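Local coordinates for protein haloacid delahogenase-like family hydrolase (Xanthomonas campestris pv. campestris, PDB 2PKE) that binds magnesium and probably acts as a phosphatase of the haloacid dehalogenase-like hydrolase family, at residues 78-83 / 98-103. Sequence-based numbering, arbitrary orientation.
Sequences SMIETA and RIVEIG
I99 turns both of its branches onto helix segment 78-83: chi1 of -68° sets CG1 beside its own backbone N and CG2 anti to it, and chi2 of 173° carries CD1 on to A83. The CG2 methyl of I99 meets two neighbours at once, lying 3.7 Å from CB of M79, present as selenomethionine, and 3.8 Å from CG1 of I80. CD1 of I99 rests 3.8 Å from the methyl CB of A83. A single isoleucine thus bridges three residues spanning just over one helical turn, all through apolar carbon contacts. The CA-CB bond of I80 points to the side of the facing helix, yet its CD1 comes within 3.9 Å of CG2 of V100, the two side chains meeting at a slant. No hydrogen bond links the segments. The nearest CA pair, I80 and I99, is 6.7 Å apart, and the segment axes approach to 9.8 Å at 154°, an antiparallel helical hairpin. Away from the interface, S78 O accepts from T82 N and, on the opposite face of its carbonyl plane, T82 OG1. The contact belongs to a helical region set apart from the parallel sheet and the magnesium site, consistent with a HAD cap. Helix 28-42 packs on I99 and I102, helix 57-68 on S78 and T82; I96 of the second subunit packs on I80, and F68 of the second subunit on V100.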
loop_
_atom_site.group_PDB
_atom_site.type_symbol
_atom_site.label_atom_id
_atom_site.label_comp_id
_atom_site.label_asym_id
_atom_site.label_seq_id
_atom_site.Cartn_x
_atom_site.Cartn_y
_atom_site.Cartn_z
ATOM N N SER A 78 15.746 -7.198 4.442
ATOM C CA SER A 78 16.845 -7.650 3.565
ATOM C C SER A 78 18.223 -7.341 4.198
ATOM O O SER A 78 19.148 -8.106 4.060
ATOM C CB SER A 78 16.716 -7.026 2.201
ATOM O OG SER A 78 15.515 -7.459 1.534
HETATM N N MSE A 79 18.352 -6.207 4.878
HETATM C CA MSE A 79 19.584 -5.864 5.597
HETATM C C MSE A 79 19.843 -6.829 6.708
HETATM O O MSE A 79 20.973 -7.131 6.971
HETATM C CB MSE A 79 19.531 -4.456 6.186
HETATM C CG MSE A 79 19.687 -3.358 5.153
HETATM SE SE MSE A 79 19.696 -1.628 6.018
HETATM C CE MSE A 79 20.463 -0.701 4.483
ATOM N N ILE A 80 18.820 -7.265 7.422
ATOM C CA ILE A 80 19.026 -8.178 8.557
ATOM C C ILE A 80 19.589 -9.488 7.979
ATOM O O ILE A 80 20.623 -10.043 8.445
ATOM C CB ILE A 80 17.718 -8.414 9.407
ATOM C CG1 ILE A 80 17.396 -7.173 10.281
ATOM C CG2 ILE A 80 17.871 -9.674 10.290
ATOM C CD1 ILE A 80 15.904 -6.986 10.668
ATOM N N GLU A 81 18.912 -9.956 6.942
ATOM C CA GLU A 81 19.259 -11.204 6.277
ATOM C C GLU A 81 20.675 -11.146 5.713
ATOM O O GLU A 81 21.464 -12.072 5.863
ATOM C CB GLU A 81 18.194 -11.460 5.216
ATOM C CG GLU A 81 18.024 -12.872 4.782
ATOM C CD GLU A 81 16.609 -13.143 4.266
ATOM O OE1 GLU A 81 16.115 -12.381 3.400
ATOM O OE2 GLU A 81 15.990 -14.121 4.740
ATOM N N THR A 82 21.012 -10.035 5.083
ATOM C CA THR A 82 22.363 -9.828 4.547
ATOM C C THR A 82 23.458 -9.816 5.621
ATOM O O THR A 82 24.547 -10.395 5.420
ATOM C CB THR A 82 22.456 -8.498 3.811
ATOM O OG1 THR A 82 21.432 -8.402 2.808
ATOM C CG2 THR A 82 23.801 -8.360 3.134
ATOM N N ALA A 83 23.202 -9.131 6.748
ATOM C CA ALA A 83 24.180 -9.068 7.874
ATOM C C ALA A 83 24.443 -10.412 8.502
ATOM O O ALA A 83 25.596 -10.729 8.862
ATOM C CB ALA A 83 23.717 -8.087 8.945
ATOM N N ARG A 98 20.085 -2.512 16.053
ATOM C CA ARG A 98 20.567 -1.305 15.369
ATOM C C ARG A 98 20.179 -1.230 13.892
ATOM O O ARG A 98 19.900 -0.170 13.370
ATOM C CB ARG A 98 22.091 -1.149 15.560
ATOM C CG ARG A 98 22.427 -0.481 16.844
ATOM C CD ARG A 98 23.776 -0.802 17.378
ATOM N NE ARG A 98 24.871 -0.811 16.412
ATOM C CZ ARG A 98 25.766 0.159 16.236
ATOM N NH1 ARG A 98 25.688 1.305 16.899
ATOM N NH2 ARG A 98 26.752 -0.011 15.364
ATOM N N ILE A 99 20.133 -2.361 13.216
ATOM C CA ILE A 99 19.628 -2.402 11.847
ATOM C C ILE A 99 18.124 -2.098 11.842
ATOM O O ILE A 99 17.648 -1.319 10.998
ATOM C CB ILE A 99 19.894 -3.738 11.205
ATOM C CG1 ILE A 99 21.415 -3.923 11.001
ATOM C CG2 ILE A 99 19.136 -3.869 9.867
ATOM C CD1 ILE A 99 21.788 -5.276 10.536
ATOM N N VAL A 100 17.361 -2.685 12.766
ATOM C CA VAL A 100 15.930 -2.354 12.828
ATOM C C VAL A 100 15.749 -0.838 13.015
ATOM O O VAL A 100 14.859 -0.256 12.412
ATOM C CB VAL A 100 15.176 -3.116 13.940
ATOM C CG1 VAL A 100 13.714 -2.554 14.109
ATOM C CG2 VAL A 100 15.218 -4.642 13.674
ATOM N N GLU A 101 16.573 -0.203 13.843
ATOM C CA GLU A 101 16.488 1.257 14.062
ATOM C C GLU A 101 16.792 2.055 12.822
ATOM O O GLU A 101 16.136 3.053 12.574
ATOM C CB GLU A 101 17.400 1.740 15.174
ATOM C CG GLU A 101 17.080 1.140 16.531
ATOM C CD GLU A 101 15.781 1.654 17.144
ATOM O OE1 GLU A 101 15.136 2.561 16.560
ATOM O OE2 GLU A 101 15.424 1.141 18.233
ATOM N N ILE A 102 17.768 1.627 12.033
ATOM C CA ILE A 102 17.995 2.242 10.734
ATOM C C ILE A 102 16.693 2.273 9.950
ATOM O O ILE A 102 16.317 3.264 9.337
ATOM C CB ILE A 102 19.033 1.478 9.880
ATOM C CG1 ILE A 102 20.399 1.469 10.554
ATOM C CG2 ILE A 102 19.173 2.160 8.503
ATOM C CD1 ILE A 102 21.428 0.681 9.774
ATOM N N GLY A 103 16.016 1.146 9.946
ATOM C CA GLY A 103 14.788 1.040 9.204
ATOM C C GLY A 103 13.707 1.913 9.780
ATOM O O GLY A 103 12.969 2.536 9.027
#